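Long-range contacts in dihydroxyacetone kinase (Citrobacter freundii, PDB 1UN8), which catalyses the ATP-dependent phosphorylation of dihydroxyacetone to dihydroxyacetone phosphate, a step of glycerol fermentation, and works as a homodimer: residues P352-E363 with L403-L413; T391-L402 with R423-S432. All coordinates share one frame; numbering follows the deposited sequence.

Interaction 1: residues P352-E363 with L403-L413; sequences PSANALVAGIVE and LHRQQLPLNNL. With MYY ((2R)-3-(phosphonooxy)-2-(tetradecanoyloxy)propyl palmitate), chain C.
L408 O is gripped by two backbone N-H groups, those of S353 and L410, which reach it from opposite faces of its carbonyl plane. The bond from S353 N is 3.2 Å long and nearly straight, at 171°. S353 also works in the other direction: its OG accepts from N411 N at 2.8 Å. With chi1 at 63°, this hydroxyl sits between its own backbone N and carbonyl carbon and faces the P409-N412 turn. N355 ND2 donates to N411 OD1 at 3.1 Å. The two side chains cross at about a right angle, and their amide planes are 45° apart. N355 OD1 meanwhile caps helix 356-371 by accepting from V358 N, so both ends of this amide are used.

L410 lies against the first turns of the helix. Its CD1 meets A359 CB at 3.7 Å. V358 and L410 slide past each other in opposite directions, with V358 CG1 3.9 Å from L410 CD2. V362 CG1 meets L408 CD1 tip to tip at 4.0 Å. Further along, H404 NE2 donates to E363 OE1 at 2.9 Å. E363 OE1 accepts through its syn lone pair, and the carboxylate and ring are nearly coplanar. Nearby, L357, I361 and L413 line the lipid pocket of the helical barrel. The bonded E363 carboxylate would probably favour a protonated H404, and N355 ties the helix start to the neighbouring turn.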
loop_
_atom_site.group_PDB
_atom_site.type_symbol
_atom_site.label_atom_id
_atom_site.label_comp_id
_atom_site.label_asym_id
_atom_site.label_seq_id
_atom_site.Cartn_x
_atom_site.Cartn_y
_atom_site.Cartn_z
ATOM N N PRO A 352 20.683 -52.124 12.961
ATOM C CA PRO A 352 22.101 -52.350 12.671
ATOM C C PRO A 352 22.345 -53.748 12.105
ATOM O O PRO A 352 21.792 -54.732 12.595
ATOM C CB PRO A 352 22.771 -52.136 14.029
ATOM C CG PRO A 352 21.922 -51.067 14.638
ATOM C CD PRO A 352 20.510 -51.543 14.305
ATOM N N SER A 353 23.160 -53.817 11.059
ATOM C CA SER A 353 23.504 -55.075 10.405
ATOM C C SER A 353 24.919 -54.978 9.845
ATOM O O SER A 353 25.386 -53.894 9.496
ATOM C CB SER A 353 22.476 -55.417 9.325
ATOM O OG SER A 353 22.469 -54.440 8.299
ATOM N N ALA A 354 25.606 -56.108 9.770
ATOM C CA ALA A 354 26.967 -56.115 9.259
ATOM C C ALA A 354 27.032 -56.503 7.786
ATOM O O ALA A 354 26.076 -57.036 7.213
ATOM C CB ALA A 354 27.834 -57.055 10.090
ATOM N N ASN A 355 28.182 -56.211 7.191
ATOM C CA ASN A 355 28.476 -56.490 5.791
ATOM C C ASN A 355 29.871 -55.907 5.621
ATOM O O ASN A 355 30.031 -54.694 5.447
ATOM C CB ASN A 355 27.496 -55.763 4.869
ATOM C CG ASN A 355 27.679 -56.141 3.408
ATOM O OD1 ASN A 355 28.782 -56.063 2.858
ATOM N ND2 ASN A 355 26.588 -56.543 2.768
ATOM N N ALA A 356 30.877 -56.776 5.701
ATOM C CA ALA A 356 32.270 -56.360 5.591
ATOM C C ALA A 356 32.580 -55.532 4.346
ATOM O O ALA A 356 33.349 -54.575 4.423
ATOM C CB ALA A 356 33.180 -57.589 5.645
ATOM N N LEU A 357 31.989 -55.892 3.210
ATOM C CA LEU A 357 32.234 -55.165 1.968
ATOM C C LEU A 357 31.805 -53.709 2.109
ATOM O O LEU A 357 32.627 -52.796 2.022
ATOM C CB LEU A 357 31.457 -55.799 0.819
ATOM C CG LEU A 357 31.989 -55.579 -0.604
ATOM C CD1 LEU A 357 30.909 -55.975 -1.602
ATOM C CD2 LEU A 357 32.381 -54.134 -0.821
ATOM N N VAL A 358 30.508 -53.504 2.319
ATOM C CA VAL A 358 29.951 -52.175 2.482
ATOM C C VAL A 358 30.691 -51.392 3.553
ATOM O O VAL A 358 31.062 -50.240 3.331
ATOM C CB VAL A 358 28.462 -52.259 2.845
ATOM C CG1 VAL A 358 27.920 -50.884 3.183
ATOM C CG2 VAL A 358 27.695 -52.861 1.683
ATOM N N ALA A 359 30.912 -52.014 4.707
ATOM C CA ALA A 359 31.623 -51.361 5.808
ATOM C C ALA A 359 32.994 -50.850 5.371
ATOM O O ALA A 359 33.443 -49.781 5.807
ATOM C CB ALA A 359 31.779 -52.327 6.980
ATOM N N GLY A 360 33.654 -51.620 4.510
ATOM C CA GLY A 360 34.963 -51.232 4.016
ATOM C C GLY A 360 34.871 -49.989 3.151
ATOM O O GLY A 360 35.762 -49.133 3.171
ATOM N N ILE A 361 33.792 -49.896 2.380
ATOM C CA ILE A 361 33.571 -48.749 1.513
ATOM C C ILE A 361 33.284 -47.521 2.380
ATOM O O ILE A 361 33.947 -46.484 2.273
ATOM C CB ILE A 361 32.378 -48.994 0.562
ATOM C CG1 ILE A 361 32.686 -50.179 -0.350
ATOM C CG2 ILE A 361 32.100 -47.755 -0.253
ATOM C CD1 ILE A 361 33.989 -50.033 -1.094
ATOM N N VAL A 362 32.287 -47.656 3.245
ATOM C CA VAL A 362 31.895 -46.588 4.140
ATOM C C VAL A 362 33.106 -46.080 4.915
ATOM O O VAL A 362 33.304 -44.874 5.037
ATOM C CB VAL A 362 30.798 -47.080 5.118
ATOM C CG1 VAL A 362 30.543 -46.044 6.189
ATOM C CG2 VAL A 362 29.512 -47.358 4.349
ATOM N N GLU A 363 33.922 -46.993 5.430
ATOM C CA GLU A 363 35.110 -46.598 6.186
ATOM C C GLU A 363 36.062 -45.799 5.299
ATOM O O GLU A 363 36.526 -44.723 5.688
ATOM C CB GLU A 363 35.825 -47.840 6.731
ATOM C CG GLU A 363 37.181 -47.571 7.388
ATOM C CD GLU A 363 37.089 -46.736 8.658
ATOM O OE1 GLU A 363 36.346 -47.135 9.584
ATOM O OE2 GLU A 363 37.771 -45.686 8.736
ATOM N N LEU A 403 29.245 -45.785 12.035
ATOM C CA LEU A 403 29.876 -47.015 11.578
ATOM C C LEU A 403 30.652 -47.654 12.723
ATOM O O LEU A 403 30.477 -48.837 13.019
ATOM C CB LEU A 403 30.847 -46.740 10.432
ATOM C CG LEU A 403 31.659 -47.976 10.007
ATOM C CD1 LEU A 403 30.738 -48.943 9.266
ATOM C CD2 LEU A 403 32.842 -47.574 9.124
ATOM N N HIS A 404 31.514 -46.861 13.360
ATOM C CA HIS A 404 32.340 -47.337 14.465
ATOM C C HIS A 404 31.549 -47.809 15.690
ATOM O O HIS A 404 32.062 -48.568 16.511
ATOM C CB HIS A 404 33.333 -46.246 14.881
ATOM C CG HIS A 404 34.364 -45.936 13.840
ATOM N ND1 HIS A 404 34.986 -44.708 13.751
ATOM C CD2 HIS A 404 34.856 -46.682 12.820
ATOM C CE1 HIS A 404 35.815 -44.709 12.721
ATOM N NE2 HIS A 404 35.755 -45.894 12.139
ATOM N N ARG A 405 30.305 -47.357 15.813
ATOM C CA ARG A 405 29.449 -47.751 16.929
ATOM C C ARG A 405 28.510 -48.877 16.497
ATOM O O ARG A 405 27.480 -49.109 17.125
ATOM C CB ARG A 405 28.609 -46.556 17.405
ATOM C CG ARG A 405 29.359 -45.496 18.192
ATOM C CD ARG A 405 28.389 -44.442 18.692
ATOM N NE ARG A 405 28.190 -43.370 17.721
ATOM C CZ ARG A 405 27.053 -42.696 17.563
ATOM N NH1 ARG A 405 25.995 -42.989 18.311
ATOM N NH2 ARG A 405 26.982 -41.716 16.667
ATOM N N GLN A 406 28.877 -49.576 15.426
ATOM C CA GLN A 406 28.065 -50.666 14.878
ATOM C C GLN A 406 26.593 -50.280 14.791
ATOM O O GLN A 406 25.713 -51.104 15.023
ATOM C CB GLN A 406 28.198 -51.933 15.726
ATOM C CG GLN A 406 29.589 -52.538 15.737
ATOM C CD GLN A 406 30.512 -51.848 16.720
ATOM O OE1 GLN A 406 30.325 -51.945 17.937
ATOM N NE2 GLN A 406 31.515 -51.138 16.200
ATOM N N GLN A 407 26.334 -49.028 14.434
ATOM C CA GLN A 407 24.966 -48.520 14.346
ATOM C C GLN A 407 24.368 -48.428 12.942
ATOM O O GLN A 407 23.204 -48.054 12.792
ATOM C CB GLN A 407 24.895 -47.138 15.008
ATOM C CG GLN A 407 25.053 -47.167 16.515
ATOM C CD GLN A 407 23.934 -47.944 17.184
ATOM O OE1 GLN A 407 22.768 -47.538 17.137
ATOM N NE2 GLN A 407 24.279 -49.076 17.795
ATOM N N LEU A 408 25.145 -48.775 11.923
ATOM C CA LEU A 408 24.662 -48.683 10.545
ATOM C C LEU A 408 24.013 -49.945 9.995
ATOM O O LEU A 408 24.464 -51.056 10.259
ATOM C CB LEU A 408 25.811 -48.283 9.615
ATOM C CG LEU A 408 26.514 -46.952 9.863
ATOM C CD1 LEU A 408 27.598 -46.761 8.814
ATOM C CD2 LEU A 408 25.501 -45.822 9.813
ATOM N N PRO A 409 22.937 -49.785 9.215
ATOM C CA PRO A 409 22.224 -50.915 8.611
ATOM C C PRO A 409 23.005 -51.347 7.373
ATOM O O PRO A 409 22.452 -51.450 6.274
ATOM C CB PRO A 409 20.877 -50.306 8.250
ATOM C CG PRO A 409 21.265 -48.913 7.838
ATOM C CD PRO A 409 22.250 -48.513 8.922
ATOM N N LEU A 410 24.299 -51.580 7.571
ATOM C CA LEU A 410 25.219 -51.965 6.506
ATOM C C LEU A 410 24.736 -53.030 5.525
ATOM O O LEU A 410 25.187 -53.070 4.381
ATOM C CB LEU A 410 26.540 -52.437 7.118
ATOM C CG LEU A 410 27.329 -51.440 7.966
ATOM C CD1 LEU A 410 28.486 -52.152 8.667
ATOM C CD2 LEU A 410 27.840 -50.316 7.079
ATOM N N ASN A 411 23.829 -53.900 5.956
ATOM C CA ASN A 411 23.373 -54.964 5.074
ATOM C C ASN A 411 22.220 -54.603 4.144
ATOM O O ASN A 411 21.737 -55.444 3.383
ATOM C CB ASN A 411 23.014 -56.200 5.894
ATOM C CG ASN A 411 23.262 -57.481 5.129
ATOM O OD1 ASN A 411 24.367 -57.711 4.627
ATOM N ND2 ASN A 411 22.238 -58.321 5.028
ATOM N N ASN A 412 21.789 -53.348 4.198
ATOM C CA ASN A 412 20.704 -52.886 3.347
ATOM C C ASN A 412 21.004 -51.480 2.866
ATOM O O ASN A 412 20.725 -50.505 3.570
ATOM C CB ASN A 412 19.382 -52.897 4.114
ATOM C CG ASN A 412 18.202 -52.468 3.254
ATOM O OD1 ASN A 412 17.054 -52.552 3.680
ATOM N ND2 ASN A 412 18.484 -52.001 2.040
ATOM N N LEU A 413 21.560 -51.380 1.660
ATOM C CA LEU A 413 21.914 -50.087 1.077
ATOM C C LEU A 413 20.776 -49.080 1.075
ATOM O O LEU A 413 20.964 -47.932 1.493
ATOM C CB LEU A 413 22.441 -50.259 -0.351
ATOM C CG LEU A 413 23.917 -50.649 -0.473
ATOM C CD1 LEU A 413 24.320 -50.602 -1.937
ATOM C CD2 LEU A 413 24.793 -49.682 0.330
HETATM C C38 MYY C . 29.692 -35.511 2.669
HETATM C C37 MYY C . 29.825 -36.791 3.499
HETATM C C36 MYY C . 29.239 -37.996 2.757
HETATM C C35 MYY C . 29.400 -39.286 3.567
HETATM C C34 MYY C . 28.936 -40.505 2.763
HETATM C C33 MYY C . 29.089 -41.823 3.526
HETATM C C32 MYY C . 28.579 -43.011 2.702
HETATM C C31 MYY C . 29.464 -43.292 1.485
HETATM C C30 MYY C . 28.796 -44.167 0.417
HETATM C C29 MYY C . 28.684 -45.658 0.755
HETATM C C28 MYY C . 28.376 -46.454 -0.517
HETATM C C27 MYY C . 28.290 -47.967 -0.299
HETATM C C26 MYY C . 28.321 -48.746 -1.620
HETATM C C25 MYY C . 28.216 -50.257 -1.377
HETATM C C24 MYY C . 29.032 -51.096 -2.361
HETATM C C23 MYY C . 28.259 -51.668 -3.557
HETATM O O10 MYY C . 27.236 -51.122 -3.974
HETATM O O8 MYY C . 28.722 -52.807 -4.138
HETATM C C6 MYY C . 27.963 -53.197 -5.298
HETATM C C5 MYY C . 28.627 -52.666 -6.563
HETATM C C4 MYY C . 29.002 -53.814 -7.515
HETATM O O6 MYY C . 29.643 -54.921 -6.860
HETATM P P MYY C . 31.197 -54.917 -6.410
HETATM O O4 MYY C . 31.438 -53.564 -5.563
HETATM O O3 MYY C . 31.316 -56.139 -5.362
HETATM O O5 MYY C . 32.153 -55.072 -7.532
HETATM O O7 MYY C . 29.718 -51.790 -6.217
HETATM C C7 MYY C . 30.000 -50.905 -7.214
HETATM O O9 MYY C . 29.390 -50.930 -8.281
HETATM C C8 MYY C . 31.128 -49.892 -6.983
HETATM C C9 MYY C . 30.595 -48.461 -7.071
HETATM C C10 MYY C . 30.936 -47.651 -5.817
HETATM C C11 MYY C . 30.422 -46.212 -5.902
HETATM C C12 MYY C . 30.711 -45.456 -4.603
HETATM C C13 MYY C . 30.134 -44.039 -4.622
HETATM C C14 MYY C . 30.188 -43.473 -3.202
HETATM C C15 MYY C . 29.481 -42.123 -3.066
HETATM C C16 MYY C . 30.385 -40.947 -3.437
HETATM C C17 MYY C . 29.809 -39.659 -2.845
HETATM C C18 MYY C . 30.881 -38.572 -2.749
HETATM C C19 MYY C . 30.404 -37.391 -1.901
HETATM C C20 MYY C . 31.541 -36.397 -1.649
#

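Interaction 2: residues T391-L402 with R423-S432; sequences TFAAAAREIASL and RLTVVMGGSS. With MYY ((2R)-3-(phosphonooxy)-2-(tetradecanoyloxy)propyl palmitate), chain C.
A394 CB packs on V427 CG1 at 3.6 Å, where helix 388-404 meets the end of helix 413-427. The axes of segments 391-402 and 423-427 come within 8.8 Å, with their N-to-C directions 129° apart. One turn along, V427 CG2 lies against E398 CG at 3.4 Å. E398 OE2 also forms a salt bridge with R423 NH1. The oxygen lies at the guanidinium edge, but the carboxylate and guanidinium planes are 83° apart and the hydrogen bond within the pair is weak. R423 bends at chi2 and chi3, and the R423 and L402 side chains cross at about a right angle, R423 CD 3.9 Å from L402 CD1.

Toward the barrel interior, L424 CD2 packs on A395 and I399. M428 SD makes an oblique Met-aromatic contact with F392, 5.4 Å from the ring centroid. S432 CB lies in the plane of that ring, at its edge.

Outside this shell, M436 of helix 430-448 backs both L424 and M428. D387 O holds the T391 hydroxyl. A395, A396 and M428 line the pocket of the bound phospholipid, while S431 and S432 belong to the ATP site. The contact thus joins consecutive helices of the eight-helix barrel of the C-terminal domain, whose pocket holds the phospholipid.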
loop_
_atom_site.group_PDB
_atom_site.type_symbol
_atom_site.label_atom_id
_atom_site.label_comp_id
_atom_site.label_asym_id
_atom_site.label_seq_id
_atom_site.Cartn_x
_atom_site.Cartn_y
_atom_site.Cartn_z
ATOM N N THR A 391 32.746 -28.784 6.594
ATOM C CA THR A 391 31.362 -29.190 6.392
ATOM C C THR A 391 31.325 -30.656 5.962
ATOM O O THR A 391 30.573 -31.460 6.511
ATOM C CB THR A 391 30.692 -28.328 5.313
ATOM O OG1 THR A 391 30.810 -26.944 5.666
ATOM C CG2 THR A 391 29.218 -28.686 5.182
ATOM N N PHE A 392 32.151 -30.999 4.977
ATOM C CA PHE A 392 32.219 -32.367 4.475
ATOM C C PHE A 392 32.777 -33.301 5.534
ATOM O O PHE A 392 32.332 -34.443 5.659
ATOM C CB PHE A 392 33.092 -32.434 3.217
ATOM C CG PHE A 392 32.393 -31.993 1.960
ATOM C CD1 PHE A 392 31.311 -31.129 2.009
ATOM C CD2 PHE A 392 32.848 -32.417 0.720
ATOM C CE1 PHE A 392 30.695 -30.692 0.838
ATOM C CE2 PHE A 392 32.238 -31.984 -0.456
ATOM C CZ PHE A 392 31.157 -31.119 -0.394
ATOM N N ALA A 393 33.756 -32.819 6.293
ATOM C CA ALA A 393 34.361 -33.625 7.354
ATOM C C ALA A 393 33.309 -33.910 8.421
ATOM O O ALA A 393 33.247 -35.013 8.976
ATOM C CB ALA A 393 35.559 -32.885 7.972
ATOM N N ALA A 394 32.479 -32.911 8.695
ATOM C CA ALA A 394 31.422 -33.046 9.690
ATOM C C ALA A 394 30.514 -34.218 9.335
ATOM O O ALA A 394 30.159 -35.025 10.193
ATOM C CB ALA A 394 30.603 -31.750 9.770
ATOM N N ALA A 395 30.141 -34.312 8.065
ATOM C CA ALA A 395 29.272 -35.386 7.615
ATOM C C ALA A 395 29.996 -36.723 7.609
ATOM O O ALA A 395 29.438 -37.746 8.012
ATOM C CB ALA A 395 28.760 -35.081 6.238
ATOM N N ALA A 396 31.239 -36.721 7.141
ATOM C CA ALA A 396 32.010 -37.951 7.098
ATOM C C ALA A 396 32.096 -38.561 8.494
ATOM O O ALA A 396 31.712 -39.711 8.697
ATOM C CB ALA A 396 33.398 -37.679 6.560
ATOM N N ARG A 397 32.580 -37.776 9.456
ATOM C CA ARG A 397 32.728 -38.250 10.830
ATOM C C ARG A 397 31.423 -38.725 11.457
ATOM O O ARG A 397 31.418 -39.659 12.258
ATOM C CB ARG A 397 33.375 -37.158 11.686
ATOM C CG ARG A 397 34.827 -36.930 11.307
ATOM C CD ARG A 397 35.341 -35.547 11.678
ATOM N NE ARG A 397 36.636 -35.302 11.044
ATOM C CZ ARG A 397 37.213 -34.107 10.949
ATOM N NH1 ARG A 397 36.608 -33.033 11.452
ATOM N NH2 ARG A 397 38.389 -33.983 10.336
ATOM N N GLU A 398 30.316 -38.092 11.089
ATOM C CA GLU A 398 29.016 -38.480 11.627
ATOM C C GLU A 398 28.690 -39.886 11.162
ATOM O O GLU A 398 28.205 -40.708 11.938
ATOM C CB GLU A 398 27.928 -37.507 11.161
ATOM C CG GLU A 398 26.510 -37.832 11.651
ATOM C CD GLU A 398 26.420 -38.052 13.163
ATOM O OE1 GLU A 398 27.158 -37.381 13.923
ATOM O OE2 GLU A 398 25.593 -38.894 13.588
ATOM N N ILE A 399 28.955 -40.171 9.892
ATOM C CA ILE A 399 28.673 -41.502 9.368
ATOM C C ILE A 399 29.742 -42.493 9.826
ATOM O O ILE A 399 29.470 -43.683 9.968
ATOM C CB ILE A 399 28.604 -41.498 7.828
ATOM C CG1 ILE A 399 27.589 -40.460 7.360
ATOM C CG2 ILE A 399 28.197 -42.876 7.322
ATOM C CD1 ILE A 399 26.194 -40.732 7.815
ATOM N N ALA A 400 30.954 -41.990 10.057
ATOM C CA ALA A 400 32.066 -42.823 10.517
ATOM C C ALA A 400 31.766 -43.272 11.938
ATOM O O ALA A 400 31.946 -44.441 12.291
ATOM C CB ALA A 400 33.363 -42.027 10.492
ATOM N N SER A 401 31.318 -42.320 12.752
ATOM C CA SER A 401 30.969 -42.590 14.137
ATOM C C SER A 401 29.934 -43.711 14.148
ATOM O O SER A 401 30.165 -44.776 14.720
ATOM C CB SER A 401 30.388 -41.332 14.784
ATOM O OG SER A 401 30.052 -41.576 16.138
ATOM N N LEU A 402 28.797 -43.475 13.505
ATOM C CA LEU A 402 27.750 -44.487 13.440
ATOM C C LEU A 402 28.344 -45.818 13.009
ATOM O O LEU A 402 27.995 -46.863 13.547
ATOM C CB LEU A 402 26.662 -44.064 12.460
ATOM C CG LEU A 402 25.771 -42.934 12.982
ATOM C CD1 LEU A 402 24.854 -42.417 11.878
ATOM C CD2 LEU A 402 24.967 -43.452 14.168
ATOM N N ARG A 423 20.701 -38.072 8.162
ATOM C CA ARG A 423 21.684 -37.527 9.086
ATOM C C ARG A 423 22.607 -36.396 8.611
ATOM O O ARG A 423 23.037 -35.576 9.417
ATOM C CB ARG A 423 22.537 -38.677 9.630
ATOM C CG ARG A 423 21.759 -39.744 10.395
ATOM C CD ARG A 423 22.078 -39.702 11.884
ATOM N NE ARG A 423 21.437 -38.572 12.550
ATOM C CZ ARG A 423 21.981 -37.883 13.551
ATOM N NH1 ARG A 423 23.188 -38.204 14.005
ATOM N NH2 ARG A 423 21.316 -36.873 14.100
ATOM N N LEU A 424 22.912 -36.334 7.321
ATOM C CA LEU A 424 23.826 -35.308 6.829
ATOM C C LEU A 424 23.450 -33.856 7.128
ATOM O O LEU A 424 24.257 -33.131 7.706
ATOM C CB LEU A 424 24.074 -35.499 5.328
ATOM C CG LEU A 424 24.819 -36.791 4.950
ATOM C CD1 LEU A 424 25.173 -36.782 3.467
ATOM C CD2 LEU A 424 26.084 -36.923 5.792
ATOM N N THR A 425 22.249 -33.426 6.753
ATOM C CA THR A 425 21.834 -32.040 7.003
ATOM C C THR A 425 21.887 -31.655 8.474
ATOM O O THR A 425 22.046 -30.476 8.815
ATOM C CB THR A 425 20.404 -31.762 6.524
ATOM O OG1 THR A 425 19.547 -32.819 6.964
ATOM C CG2 THR A 425 20.355 -31.646 5.020
ATOM N N VAL A 426 21.743 -32.641 9.350
ATOM C CA VAL A 426 21.778 -32.370 10.778
ATOM C C VAL A 426 23.182 -31.989 11.224
ATOM O O VAL A 426 23.360 -31.159 12.113
ATOM C CB VAL A 426 21.311 -33.600 11.585
ATOM C CG1 VAL A 426 21.474 -33.349 13.085
ATOM C CG2 VAL A 426 19.862 -33.907 11.248
ATOM N N VAL A 427 24.184 -32.593 10.596
ATOM C CA VAL A 427 25.567 -32.321 10.951
ATOM C C VAL A 427 26.255 -31.362 9.978
ATOM O O VAL A 427 27.238 -30.708 10.326
ATOM C CB VAL A 427 26.353 -33.637 11.028
ATOM C CG1 VAL A 427 27.815 -33.357 11.344
ATOM C CG2 VAL A 427 25.740 -34.530 12.092
ATOM N N MET A 428 25.737 -31.290 8.758
ATOM C CA MET A 428 26.283 -30.409 7.734
ATOM C C MET A 428 25.386 -29.196 7.571
ATOM O O MET A 428 24.230 -29.320 7.147
ATOM C CB MET A 428 26.364 -31.129 6.393
ATOM C CG MET A 428 27.730 -31.662 6.031
ATOM S SD MET A 428 27.769 -32.130 4.290
ATOM C CE MET A 428 26.755 -33.651 4.323
ATOM N N GLY A 429 25.909 -28.024 7.899
ATOM C CA GLY A 429 25.105 -26.829 7.758
ATOM C C GLY A 429 25.161 -26.356 6.324
ATOM O O GLY A 429 25.985 -26.832 5.543
ATOM N N GLY A 430 24.271 -25.439 5.964
ATOM C CA GLY A 430 24.278 -24.889 4.621
ATOM C C GLY A 430 23.865 -25.811 3.491
ATOM O O GLY A 430 23.601 -27.001 3.699
ATOM N N SER A 431 23.828 -25.236 2.288
ATOM C CA SER A 431 23.437 -25.942 1.080
ATOM C C SER A 431 24.165 -27.261 0.834
ATOM O O SER A 431 23.605 -28.174 0.224
ATOM C CB SER A 431 23.613 -25.025 -0.129
ATOM O OG SER A 431 24.928 -24.520 -0.189
ATOM N N SER A 432 25.410 -27.370 1.287
ATOM C CA SER A 432 26.146 -28.608 1.091
ATOM C C SER A 432 25.420 -29.759 1.779
ATOM O O SER A 432 25.227 -30.827 1.193
ATOM C CB SER A 432 27.561 -28.486 1.657
ATOM O OG SER A 432 28.388 -27.735 0.789
HETATM C C38 MYY C . 29.692 -35.511 2.669
HETATM C C37 MYY C . 29.825 -36.791 3.499
HETATM C C36 MYY C . 29.239 -37.996 2.757
HETATM C C35 MYY C . 29.400 -39.286 3.567
HETATM C C34 MYY C . 28.936 -40.505 2.763
HETATM C C33 MYY C . 29.089 -41.823 3.526
HETATM C C32 MYY C . 28.579 -43.011 2.702
HETATM C C31 MYY C . 29.464 -43.292 1.485
HETATM C C30 MYY C . 28.796 -44.167 0.417
HETATM C C29 MYY C . 28.684 -45.658 0.755
HETATM C C28 MYY C . 28.376 -46.454 -0.517
HETATM C C27 MYY C . 28.290 -47.967 -0.299
HETATM C C26 MYY C . 28.321 -48.746 -1.620
HETATM C C25 MYY C . 28.216 -50.257 -1.377
HETATM C C24 MYY C . 29.032 -51.096 -2.361
HETATM C C23 MYY C . 28.259 -51.668 -3.557
HETATM O O10 MYY C . 27.236 -51.122 -3.974
HETATM O O8 MYY C . 28.722 -52.807 -4.138
HETATM C C6 MYY C . 27.963 -53.197 -5.298
HETATM C C5 MYY C . 28.627 -52.666 -6.563
HETATM C C4 MYY C . 29.002 -53.814 -7.515
HETATM O O6 MYY C . 29.643 -54.921 -6.860
HETATM P P MYY C . 31.197 -54.917 -6.410
HETATM O O4 MYY C . 31.438 -53.564 -5.563
HETATM O O3 MYY C . 31.316 -56.139 -5.362
HETATM O O5 MYY C . 32.153 -55.072 -7.532
HETATM O O7 MYY C . 29.718 -51.790 -6.217
HETATM C C7 MYY C . 30.000 -50.905 -7.214
HETATM O O9 MYY C . 29.390 -50.930 -8.281
HETATM C C8 MYY C . 31.128 -49.892 -6.983
HETATM C C9 MYY C . 30.595 -48.461 -7.071
HETATM C C10 MYY C . 30.936 -47.651 -5.817
HETATM C C11 MYY C . 30.422 -46.212 -5.902
HETATM C C12 MYY C . 30.711 -45.456 -4.603
HETATM C C13 MYY C . 30.134 -44.039 -4.622
HETATM C C14 MYY C . 30.188 -43.473 -3.202
HETATM C C15 MYY C . 29.481 -42.123 -3.066
HETATM C C16 MYY C . 30.385 -40.947 -3.437
HETATM C C17 MYY C . 29.809 -39.659 -2.845
HETATM C C18 MYY C . 30.881 -38.572 -2.749
HETATM C C19 MYY C . 30.404 -37.391 -1.901
HETATM C C20 MYY C . 31.541 -36.397 -1.649
#

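In the fold
The chain enters the C-terminal barrel at 352-363 and starts helix 356-371. Helix 373-381 follows, then helix 388-404, which carries 391-402. Its last turn leads into 403-413, where interaction 1 closes a loop of 39 residues back to the barrel entry. Helix 413-427 and the turn into helix 430-448 bring 423-432 back to helix 388-404, and interaction 2 closes a loop of 20 residues. The two loops cross, since their segments alternate along the chain. The centres of the two contacts lie about 17 Å apart, and they meet where V362 packs on I399 and L408 on L402. Both touch the same phospholipid, and interaction 2 also reaches the ATP site.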